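Side-chain contacts in succinyl-CoA ligase (ADP-forming) subunit alpha (Methanosaeta concilii, PDB 6HXI), which is the alpha subunit of a CoA-ligase family protein, here carrying a citrate synthase-type C-terminal domain in the same chain and found with coenzyme A bound: residues B[186-189]-B[190-194]; B[308-311]-B[312-316]; B[488-491]-B[492-495]; B[458-461]-B[462-465]; B[588-591]-B[592-595]. All coordinates share one frame; numbering follows the deposited sequence. Where two conformers were deposited one is given.

Contact 1: B[186-189]-B[190-194]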
# COMPACT_ATOMS: atom_id res chain seq x y z
N PHE B 186 6.70 43.66 -40.92
CA PHE B 186 6.23 42.51 -41.72
C PHE B 186 4.81 42.76 -42.25
O PHE B 186 4.54 42.54 -43.44
CB PHE B 186 6.32 41.20 -40.90
CG PHE B 186 7.72 40.65 -40.71
CD1 PHE B 186 8.79 41.11 -41.48
CD2 PHE B 186 7.97 39.66 -39.76
CE1 PHE B 186 10.08 40.61 -41.29
CE2 PHE B 186 9.26 39.16 -39.58
CZ PHE B 186 10.30 39.62 -40.36
N ASN B 187 3.93 43.32 -41.38
CA ASN B 187 2.56 43.70 -41.70
C ASN B 187 2.54 44.85 -42.72
O ASN B 187 1.80 44.77 -43.71
CB ASN B 187 1.78 44.07 -40.44
CG ASN B 187 0.40 44.62 -40.68
OD1 ASN B 187 0.15 45.81 -40.50
ND2 ASN B 187 -0.53 43.76 -41.08
N ILE B 188 3.32 45.93 -42.47
CA ILE B 188 3.42 47.11 -43.33
C ILE B 188 3.81 46.66 -44.75
O ILE B 188 3.06 46.93 -45.69
CB ILE B 188 4.43 48.16 -42.75
CG1 ILE B 188 4.00 48.74 -41.35
CG2 ILE B 188 4.74 49.28 -43.74
CD1 ILE B 188 2.80 49.67 -41.29
N ILE B 189 4.95 45.95 -44.88
CA ILE B 189 5.56 45.47 -46.13
C ILE B 189 4.63 44.52 -46.93
O ILE B 189 4.53 44.68 -48.15
CB ILE B 189 6.97 44.87 -45.83
CG1 ILE B 189 7.96 46.00 -45.46
CG2 ILE B 189 7.49 44.01 -46.98
CD1 ILE B 189 9.11 45.62 -44.56
N SER B 190 3.95 43.57 -46.26
CA SER B 190 3.03 42.64 -46.92
C SER B 190 1.85 43.37 -47.58
O SER B 190 1.29 42.89 -48.57
CB SER B 190 2.49 41.61 -45.93
OG SER B 190 1.57 42.21 -45.03
N ARG B 191 1.46 44.52 -47.01
CA ARG B 191 0.34 45.33 -47.50
C ARG B 191 0.75 46.29 -48.62
O ARG B 191 -0.11 46.80 -49.35
CB ARG B 191 -0.27 46.14 -46.34
CG ARG B 191 -1.09 45.32 -45.35
CD ARG B 191 -1.69 46.24 -44.32
NE ARG B 191 -2.56 45.51 -43.40
CZ ARG B 191 -3.29 46.08 -42.44
NH1 ARG B 191 -4.06 45.34 -41.65
NH2 ARG B 191 -3.26 47.40 -42.27
N ASN B 192 2.05 46.57 -48.75
CA ASN B 192 2.57 47.53 -49.71
C ASN B 192 3.57 46.96 -50.73
O ASN B 192 4.16 47.72 -51.50
CB ASN B 192 3.17 48.72 -48.93
CG ASN B 192 2.13 49.57 -48.22
OD1 ASN B 192 1.43 50.39 -48.82
ND2 ASN B 192 2.02 49.41 -46.91
N SER B 193 3.73 45.64 -50.78
CA SER B 193 4.60 44.93 -51.72
C SER B 193 4.21 43.45 -51.79
O SER B 193 3.13 43.10 -51.30
CB SER B 193 6.07 45.08 -51.31
OG SER B 193 6.38 44.35 -50.14
N ASP B 194 5.10 42.59 -52.34
CA ASP B 194 4.86 41.14 -52.34
C ASP B 194 5.34 40.50 -51.03
O ASP B 194 5.35 39.28 -50.89
CB ASP B 194 5.43 40.43 -53.58
CG ASP B 194 6.90 40.64 -53.90
OD1 ASP B 194 7.59 41.33 -53.11
OD2 ASP B 194 7.35 40.14 -54.96
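Ile188 and Ile189 meet Asn192 and Ser193 in a local side-chain-to-backbone contact near the C-terminal end of helix 179-192, where polar groups fold back onto carbonyls of the preceding turn. Ile189 O gives the clearest evidence, since it accepts two hydrogen bonds: one from Asn192 N at 3.2 Å, the other from Ser193 OG at 2.7 Å. These donors reach it from opposite faces of the carbonyl plane. A chi1 of 70° sets the Ser193 hydroxyl between its own backbone N and carbonyl carbon, directing it back at the helix and bringing OG within 3.4 Å of Ile189 CG2. Ile188 O is taken by the amide of Asn192, whose ND2 lies 3.0 Å away and above the carbonyl plane, with a fairly straight N-H...O angle of 156°. Earlier in the turn, Ser190 OG donates to Asn187 O at 2.9 Å, a bond kept within the helix itself. Arg191, extended from CG to NE, crosses Asn187 with its guanidinium turned 63° from the amide plane, and the Asn187 amide lies over the guanidinium face, ND2 3.5 Å from Arg191 NE. The helix belongs to a beta-alpha-beta unit: Ile189 packs on Val172 and Phe174 of strand 172-176 and on Ile196 of strand 196-201, Asn192 touches Val312 of helix 308-322, and Arg191 meets Pro405 of the neighbouring citrate lyase chain.

Contact 2: B[308-311]-B[312-316]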
# COMPACT_ATOMS: atom_id res chain seq x y z
N TYR B 308 5.97 55.10 -44.02
CA TYR B 308 6.98 54.06 -44.32
C TYR B 308 6.45 53.12 -45.43
O TYR B 308 7.11 52.95 -46.46
CB TYR B 308 7.40 53.24 -43.06
CG TYR B 308 8.66 52.41 -43.25
CD1 TYR B 308 8.60 51.13 -43.78
CD2 TYR B 308 9.91 52.93 -42.92
CE1 TYR B 308 9.76 50.37 -43.97
CE2 TYR B 308 11.07 52.18 -43.10
CZ TYR B 308 10.99 50.90 -43.62
OH TYR B 308 12.14 50.17 -43.80
N GLY B 309 5.27 52.53 -45.21
CA GLY B 309 4.62 51.63 -46.15
C GLY B 309 4.40 52.25 -47.50
O GLY B 309 4.59 51.59 -48.53
N GLU B 310 4.06 53.54 -47.52
CA GLU B 310 3.86 54.24 -48.79
C GLU B 310 5.17 54.28 -49.60
O GLU B 310 5.15 53.98 -50.80
CB GLU B 310 3.21 55.61 -48.59
CG GLU B 310 2.94 56.39 -49.89
CD GLU B 310 2.38 55.63 -51.09
OE1 GLU B 310 2.85 55.90 -52.22
OE2 GLU B 310 1.49 54.77 -50.91
N MET B 311 6.31 54.57 -48.94
CA MET B 311 7.63 54.57 -49.58
C MET B 311 7.94 53.14 -50.10
O MET B 311 8.44 52.99 -51.22
CB MET B 311 8.70 55.07 -48.60
CG MET B 311 10.02 55.41 -49.25
SD MET B 311 9.93 56.58 -50.63
CE MET B 311 9.38 58.07 -49.78
N VAL B 312 7.58 52.11 -49.32
CA VAL B 312 7.73 50.69 -49.71
C VAL B 312 6.91 50.46 -51.00
O VAL B 312 7.44 49.91 -51.96
CB VAL B 312 7.36 49.72 -48.55
CG1 VAL B 312 7.12 48.29 -49.04
CG2 VAL B 312 8.42 49.73 -47.46
N ARG B 313 5.64 50.91 -51.02
CA ARG B 313 4.70 50.81 -52.15
C ARG B 313 5.27 51.47 -53.40
O ARG B 313 5.16 50.91 -54.49
CB ARG B 313 3.34 51.42 -51.79
CG ARG B 313 2.22 51.14 -52.78
CD ARG B 313 0.88 51.36 -52.11
NE ARG B 313 -0.25 51.01 -52.97
CZ ARG B 313 -1.39 50.46 -52.55
NH1 ARG B 313 -1.55 50.16 -51.26
NH2 ARG B 313 -2.37 50.20 -53.40
N GLN B 314 5.89 52.65 -53.23
CA GLN B 314 6.49 53.44 -54.31
C GLN B 314 7.68 52.72 -54.95
O GLN B 314 7.77 52.68 -56.17
CB GLN B 314 6.91 54.82 -53.79
CG GLN B 314 5.83 55.88 -53.92
CD GLN B 314 6.24 57.16 -53.25
OE1 GLN B 314 5.75 57.50 -52.17
NE2 GLN B 314 7.18 57.89 -53.86
N VAL B 315 8.58 52.17 -54.11
CA VAL B 315 9.77 51.45 -54.56
C VAL B 315 9.41 50.10 -55.20
O VAL B 315 10.01 49.74 -56.22
CB VAL B 315 10.83 51.33 -53.43
CG1 VAL B 315 12.01 50.48 -53.88
CG2 VAL B 315 11.31 52.71 -52.99
N TYR B 316 8.43 49.37 -54.63
CA TYR B 316 7.95 48.10 -55.18
C TYR B 316 7.33 48.34 -56.57
O TYR B 316 7.71 47.65 -57.52
CB TYR B 316 6.98 47.38 -54.20
CG TYR B 316 6.31 46.15 -54.77
CD1 TYR B 316 6.98 44.93 -54.83
CD2 TYR B 316 5.00 46.20 -55.25
CE1 TYR B 316 6.38 43.80 -55.39
CE2 TYR B 316 4.40 45.07 -55.82
CZ TYR B 316 5.09 43.88 -55.89
OH TYR B 316 4.49 42.77 -56.44
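From Tyr308 to Val315 the backbone is regular alpha-helix, with four successive i to i+4 hydrogen bonds, the shortest running from Arg313 N to Gly309 O at 2.8 Å and the last from Val315 N to Met311 O at 3.0 Å. On the inner side, Tyr308 and Val312 make the apolar contact. The tyrosine CG stands opposite the backbone N (chi1 -166°), which turns the ring so that its CE1 comes to 3.8 Å from Val312 CG2. That methyl approaches the ring obliquely. Val312 also sets its CB against the backbone, 3.3 Å from Gly309 O, while Val315 CG2 rests 3.4 Å from Met311 O. The outer side is polar. Glu310 bends at chi2 (42°), and this brings its carboxylate back over the following turn: OE1 lies 3.4 Å from Gln314 CG, and OE2 faces the aliphatic part of Arg313 at 3.7 Å from CD. The charged ends do not meet, since OE2 stays 4.6 Å from Arg313 NE; any attraction there is through space and probably modest. Two unlike faces therefore mark an amphipathic helix. Tyr308, Val312 and Val315 press on strands 227-233 and 255-260, through residues such as Ala229, Met227 and Val256, an arrangement typical of alpha/beta domains whose helices cover a largely parallel sheet.

Contact 3: B[488-491]-B[492-495]. With COA (coenzyme A), chain G.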
# COMPACT_ATOMS: atom_id res chain seq x y z
N ILE B 488 -16.48 -4.30 23.86
CA ILE B 488 -16.59 -4.91 25.19
C ILE B 488 -15.52 -5.97 25.33
O ILE B 488 -15.42 -6.83 24.46
CB ILE B 488 -18.04 -5.48 25.47
CG1 ILE B 488 -19.08 -4.37 25.71
CG2 ILE B 488 -18.06 -6.52 26.66
CD1 ILE B 488 -18.99 -3.55 27.12
N GLY B 489 -14.78 -5.92 26.45
CA GLY B 489 -13.78 -6.92 26.80
C GLY B 489 -12.34 -6.48 26.73
O GLY B 489 -11.94 -5.73 25.83
N HIS B 490 -11.53 -6.99 27.66
CA HIS B 490 -10.10 -6.73 27.77
C HIS B 490 -9.41 -7.98 28.35
O HIS B 490 -10.00 -8.69 29.16
CB HIS B 490 -9.87 -5.54 28.73
CG HIS B 490 -8.54 -4.89 28.57
ND1 HIS B 490 -7.38 -5.46 29.11
CD2 HIS B 490 -8.21 -3.73 27.96
CE1 HIS B 490 -6.40 -4.63 28.79
NE2 HIS B 490 -6.86 -3.57 28.11
N LYS B 491 -8.16 -8.22 27.95
CA LYS B 491 -7.36 -9.36 28.44
C LYS B 491 -6.91 -9.23 29.92
O LYS B 491 -6.98 -10.23 30.65
CB LYS B 491 -6.16 -9.63 27.54
CG LYS B 491 -6.51 -9.95 26.09
CD LYS B 491 -5.31 -9.64 25.19
CE LYS B 491 -5.66 -9.47 23.73
NZ LYS B 491 -6.37 -8.20 23.48
N ILE B 492 -6.47 -8.02 30.37
CA ILE B 492 -5.98 -7.84 31.76
C ILE B 492 -6.82 -6.88 32.60
O ILE B 492 -7.06 -7.15 33.79
CB ILE B 492 -4.47 -7.45 31.85
CG1 ILE B 492 -4.05 -6.33 30.85
CG2 ILE B 492 -3.58 -8.70 31.71
CD1 ILE B 492 -3.30 -5.17 31.50
N LYS B 493 -7.24 -5.75 32.01
CA LYS B 493 -8.02 -4.73 32.70
C LYS B 493 -9.43 -5.20 33.04
O LYS B 493 -10.00 -6.05 32.34
CB LYS B 493 -8.01 -3.40 31.91
CG LYS B 493 -6.60 -2.81 31.76
CD LYS B 493 -5.94 -2.53 33.10
CE LYS B 493 -4.60 -1.90 32.97
NZ LYS B 493 -3.89 -1.93 34.27
N SER B 494 -9.96 -4.68 34.15
CA SER B 494 -11.24 -5.08 34.72
C SER B 494 -11.90 -3.93 35.45
O SER B 494 -11.40 -2.80 35.35
CB SER B 494 -11.02 -6.24 35.68
OG SER B 494 -10.30 -5.80 36.82
N VAL B 495 -12.98 -4.19 36.21
CA VAL B 495 -13.65 -3.14 36.99
C VAL B 495 -12.75 -2.59 38.11
O VAL B 495 -12.71 -1.38 38.31
CB VAL B 495 -15.05 -3.51 37.52
CG1 VAL B 495 -16.09 -3.42 36.42
CG2 VAL B 495 -15.06 -4.89 38.17
N1A COA G . -19.35 -9.31 24.85
C2A COA G . -20.40 -9.83 25.50
N3A COA G . -20.44 -10.90 26.30
C4A COA G . -19.25 -11.51 26.36
C5A COA G . -18.08 -11.10 25.74
C6A COA G . -18.14 -9.92 24.97
N6A COA G . -17.08 -9.36 24.40
N7A COA G . -17.07 -12.03 25.94
C8A COA G . -17.63 -12.96 26.67
N9A COA G . -18.95 -12.71 26.96
C1B COA G . -19.87 -13.56 27.72
C2B COA G . -20.03 -14.98 27.21
O2B COA G . -20.96 -15.04 26.12
C3B COA G . -20.57 -15.67 28.46
O3B COA G . -21.98 -15.43 28.65
P3B COA G . -22.95 -16.42 29.45
O7A COA G . -22.33 -16.65 30.79
O8A COA G . -24.26 -15.72 29.51
O9A COA G . -23.07 -17.68 28.57
C4B COA G . -19.91 -14.91 29.62
O4B COA G . -19.40 -13.68 29.05
C5B COA G . -18.80 -15.65 30.33
O5B COA G . -17.96 -16.26 29.33
P1A COA G . -17.39 -17.78 29.51
O1A COA G . -16.26 -18.11 28.60
O2A COA G . -18.50 -18.81 29.49
O3A COA G . -16.88 -17.57 31.01
P2A COA G . -15.98 -18.27 32.12
O4A COA G . -14.58 -17.82 31.98
O5A COA G . -16.57 -17.83 33.44
O6A COA G . -16.12 -19.87 31.90
CBP COA G . -16.53 -21.73 33.43
CCP COA G . -17.15 -20.65 32.54
CDP COA G . -17.67 -22.55 34.05
CEP COA G . -15.62 -22.67 32.61
CAP COA G . -15.68 -21.05 34.53
OAP COA G . -16.39 -19.98 35.13
C9P COA G . -15.12 -21.95 35.63
O9P COA G . -14.09 -22.60 35.42
N8P COA G . -15.79 -21.98 36.79
C7P COA G . -15.43 -22.86 37.89
C6P COA G . -16.51 -23.88 38.16
C5P COA G . -16.19 -24.74 39.36
O5P COA G . -15.51 -24.30 40.29
N4P COA G . -16.67 -25.98 39.34
C3P COA G . -16.37 -26.97 40.37
C2P COA G . -15.02 -27.63 40.17
S1P COA G . -14.93 -28.94 41.41
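His490 and Lys493 meet in a tight turn beside the coenzyme A pocket, on a loop whose start borders the bound molecule: Ile488 O is 3.0 Å from N6A of coenzyme A, and Ile488 CG2 is 3.6 Å from its N1A. The turn is organised by the His490 ring. Its ND1 accepts a hydrogen bond from Ile492 N at 3.0 Å, and Ile492 N lies only 6° out of the imidazole plane, so the ring edge holds the backbone two residues on. One face of the same ring is covered by Lys493, whose CB sits 3.6 Å from the ring centroid and 13° off the ring normal, a CH-pi contact made squarely over the centre. With chi1 at -62° the lysine CG lies beside its backbone N and comes over the ring, 3.5 Å from His490 CE1; the bend at chi2 then turns the rest of the chain away. Ile492 CG1 approaches CE1 too, at 3.6 Å. The lysine NZ is hydrogen-bonded to Asn497 OD1 and to Glu365 O of the second subunit, another copy of this protein. That second copy also contributes Ser89, Arg91 and Ser92 to coenzyme A, so the pocket lies between chains. The loop links helix 471-480 to helix 500-512; Gly489 and His490 pair through backbone bonds with Ile537 and Asn535, and Ile488 packs on Thr529 of helix 517-530.

Contact 4: B[458-461]-B[462-465]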
# COMPACT_ATOMS: atom_id res chain seq x y z
N ALA B 458 -19.65 1.55 17.48
CA ALA B 458 -20.53 2.67 17.12
C ALA B 458 -21.84 2.15 16.48
O ALA B 458 -22.90 2.50 16.94
CB ALA B 458 -19.80 3.64 16.20
N ARG B 459 -21.72 1.26 15.50
CA ARG B 459 -22.79 0.63 14.73
C ARG B 459 -23.78 -0.13 15.61
O ARG B 459 -24.97 0.20 15.62
CB ARG B 459 -22.14 -0.34 13.72
CG ARG B 459 -23.00 -0.79 12.55
CD ARG B 459 -22.20 -0.81 11.25
NE ARG B 459 -20.84 -1.35 11.39
CZ ARG B 459 -19.82 -1.00 10.62
NH1 ARG B 459 -18.63 -1.56 10.80
NH2 ARG B 459 -19.98 -0.11 9.65
N GLU B 460 -23.29 -1.13 16.36
CA GLU B 460 -24.07 -2.01 17.22
C GLU B 460 -24.74 -1.31 18.38
O GLU B 460 -25.93 -1.58 18.63
CB GLU B 460 -23.25 -3.22 17.71
CG GLU B 460 -23.00 -4.26 16.61
CD GLU B 460 -24.15 -4.62 15.69
OE1 GLU B 460 -23.95 -4.64 14.45
OE2 GLU B 460 -25.27 -4.88 16.20
N PHE B 461 -24.01 -0.43 19.10
CA PHE B 461 -24.59 0.32 20.23
C PHE B 461 -25.64 1.32 19.74
O PHE B 461 -26.69 1.41 20.35
CB PHE B 461 -23.51 0.99 21.09
CG PHE B 461 -22.82 0.05 22.06
CD1 PHE B 461 -21.82 -0.82 21.63
CD2 PHE B 461 -23.20 0.00 23.39
CE1 PHE B 461 -21.19 -1.69 22.52
CE2 PHE B 461 -22.56 -0.87 24.29
CZ PHE B 461 -21.55 -1.70 23.85
N LYS B 462 -25.37 2.04 18.63
CA LYS B 462 -26.32 3.03 18.09
C LYS B 462 -27.66 2.34 17.74
O LYS B 462 -28.72 2.81 18.15
CB LYS B 462 -25.73 3.76 16.87
CG LYS B 462 -26.42 5.05 16.53
CD LYS B 462 -26.29 5.46 15.08
CE LYS B 462 -27.13 6.70 14.90
NZ LYS B 462 -27.92 6.69 13.64
N ARG B 463 -27.60 1.22 17.02
CA ARG B 463 -28.77 0.44 16.61
C ARG B 463 -29.59 -0.04 17.82
O ARG B 463 -30.79 0.22 17.88
CB ARG B 463 -28.33 -0.73 15.71
CG ARG B 463 -29.46 -1.69 15.32
CD ARG B 463 -28.95 -3.04 14.83
NE ARG B 463 -28.09 -3.71 15.81
CZ ARG B 463 -28.52 -4.47 16.82
NH1 ARG B 463 -29.82 -4.65 17.01
NH2 ARG B 463 -27.65 -5.03 17.64
N ALA B 464 -28.96 -0.65 18.81
CA ALA B 464 -29.65 -1.13 20.00
C ALA B 464 -30.41 -0.01 20.69
O ALA B 464 -31.60 -0.14 20.92
CB ALA B 464 -28.66 -1.77 20.96
N GLN B 465 -29.72 1.11 20.98
CA GLN B 465 -30.26 2.27 21.66
C GLN B 465 -31.34 2.96 20.84
O GLN B 465 -32.30 3.43 21.43
CB GLN B 465 -29.10 3.21 22.00
CG GLN B 465 -29.42 4.28 23.06
CD GLN B 465 -29.58 5.67 22.53
OE1 GLN B 465 -29.22 6.00 21.39
NE2 GLN B 465 -30.06 6.55 23.38
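Glu460 and Arg463, three residues apart on helix 453-466, lie side by side and point the same way, so that their charged ends meet above the helix surface as a salt bridge. A single carboxylate oxygen does the work. Glu460 OE2 sits at the NE-NH2 edge of the guanidinium, 2.8 Å from Arg463 NH2 and, by a weaker and more bent bond, 3.1 Å from Arg463 NE. The two flat groups are turned 41° against each other, so this is a fork onto one oxygen and not the coplanar two-oxygen pairing. Both chains are bent: Glu460 at chi2 (-43°), and Arg463 at chi3 (56°), which swings its guanidinium back toward the preceding turn. Beneath them the backbone runs on undisturbed, Arg463 N bonding to Arg459 O at 3.1 Å and Gln465 N to Phe461 O, also at 3.1 Å. Other side chains lean on this frame, with Lys462 CB 3.1 Å from Ala458 O and Ala464 CB 3.6 Å from Glu460 O. Lys462 leads elsewhere, to salt bridges with Glu466 and Asp564, while Phe461 sets its ring edge-to-face with Phe474 of helix 471-480 and touches Ile488. The Arg463 charge is probably offset in part by Glu460 on its own helix, with a long, weak ion pair to Glu477 of helix 471-480, and two N-H groups converging on OE2 probably favour the ionised form of Glu460.

Contact 5: B[588-591]-B[592-595]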
# COMPACT_ATOMS: atom_id res chain seq x y z
N ILE B 588 9.01 2.27 12.63
CA ILE B 588 9.85 2.15 11.41
C ILE B 588 11.21 2.84 11.63
O ILE B 588 12.23 2.27 11.28
CB ILE B 588 9.09 2.82 10.24
CG1 ILE B 588 7.86 1.98 9.82
CG2 ILE B 588 10.07 3.13 9.09
CD1 ILE B 588 6.81 2.82 9.09
N LEU B 589 11.19 4.09 12.15
CA LEU B 589 12.37 4.93 12.41
C LEU B 589 13.25 4.32 13.49
O LEU B 589 14.48 4.39 13.40
CB LEU B 589 11.95 6.36 12.82
CG LEU B 589 11.29 7.23 11.73
CD1 LEU B 589 10.63 8.45 12.34
CD2 LEU B 589 12.28 7.67 10.66
N ASP B 590 12.62 3.72 14.52
CA ASP B 590 13.28 3.05 15.63
C ASP B 590 14.13 1.90 15.10
O ASP B 590 15.29 1.79 15.48
CB ASP B 590 12.25 2.58 16.67
CG ASP B 590 12.82 2.11 18.01
OD1 ASP B 590 13.90 2.59 18.39
OD2 ASP B 590 12.16 1.31 18.70
N GLN B 591 13.58 1.05 14.19
CA GLN B 591 14.32 -0.07 13.60
C GLN B 591 15.47 0.46 12.72
O GLN B 591 16.55 -0.10 12.70
CB GLN B 591 13.36 -1.01 12.82
CG GLN B 591 12.20 -1.63 13.68
CD GLN B 591 12.72 -2.33 14.90
OE1 GLN B 591 13.65 -3.12 14.81
NE2 GLN B 591 12.24 -2.00 16.09
N LYS B 592 15.26 1.60 12.03
CA LYS B 592 16.29 2.22 11.24
C LYS B 592 17.44 2.71 12.15
O LYS B 592 18.58 2.34 11.87
CB LYS B 592 15.68 3.28 10.30
CG LYS B 592 14.92 2.51 9.16
CD LYS B 592 14.46 3.30 7.97
CE LYS B 592 13.67 2.44 6.98
NZ LYS B 592 14.37 1.16 6.52
N ARG B 593 17.14 3.39 13.29
CA ARG B 593 18.16 3.83 14.26
C ARG B 593 18.95 2.66 14.84
O ARG B 593 20.16 2.75 14.99
CB ARG B 593 17.54 4.69 15.39
CG ARG B 593 17.03 6.09 14.90
CD ARG B 593 16.60 6.99 16.09
NE ARG B 593 15.60 6.36 16.95
CZ ARG B 593 14.28 6.55 16.87
NH1 ARG B 593 13.47 5.88 17.66
NH2 ARG B 593 13.78 7.39 15.99
N LEU B 594 18.27 1.58 15.20
CA LEU B 594 18.87 0.38 15.75
C LEU B 594 19.71 -0.44 14.74
O LEU B 594 20.48 -1.28 15.17
CB LEU B 594 17.75 -0.56 16.33
CG LEU B 594 16.93 -0.04 17.51
CD1 LEU B 594 15.67 -0.88 17.71
CD2 LEU B 594 17.77 0.06 18.77
N GLY B 595 19.54 -0.20 13.43
CA GLY B 595 20.24 -0.94 12.38
C GLY B 595 19.78 -2.39 12.35
O GLY B 595 20.59 -3.31 12.16
O HOH W 1 16.25 3.86 18.56
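Asp590 and Arg593 form the polar centre of the last turn of helix 571-594, which closes in a Schellman motif at Gly595, where phi turns positive (67°) and Gly595 N bonds to Lys592 O at 3.1 Å. The innermost contact is a weak salt bridge from Arg593 NH1 to Asp590 OD1 at 3.4 Å. A water bridges the same two groups, donating to Asp590 OD1 at 2.7 Å and accepting from Arg593 NE at 3.0 Å, so they are linked directly and through solvent. The arginine bends at chi3 (-55°), which folds the guanidinium over the backbone and puts one face above Asp590 CA. Carboxylate and guanidinium planes stand 34° apart. Leu594 also packs on this turn, its CG 3.2 Å from Asp590 O. Further out, partners on the second subunit, another copy of this protein, fix the polar ends: Thr358 bonds to Asp590 OD1, Tyr571 to Arg593 NH2, and Ile356 O to Gln591 NE2. Within the same chain, Lys592 NZ reaches Lys433 O and Gln591 OE1 reaches Ser596 OG. The turn thus lies at a subunit interface, and part of its side-chain order is probably set from across that boundary. Lys592 leads outward from the helix, its CG 3.4 Å from Ile588 O.

Along the chain the order is contact 1, contact 2, contact 4, contact 3, contact 5. The first two form one cluster: their centres are 9 Å apart, and helices 179-192 and 308-322 touch where Asn192 CG comes 3.2 Å from Gly309 O. Contacts 3, 4 and 5 all fall in the citrate synthase-type range. There the loop of contact 3 meets helix 453-466 of contact 4, Ile488 CG1 lying 4.1 Å from Phe461 CZ, whereas contact 5 is about 32 Å from contact 3 between centres. Contacts 1 and 3 are about 94 Å apart, centre to centre, on opposite sides of the chain's centre, consistent with a long two-part molecule.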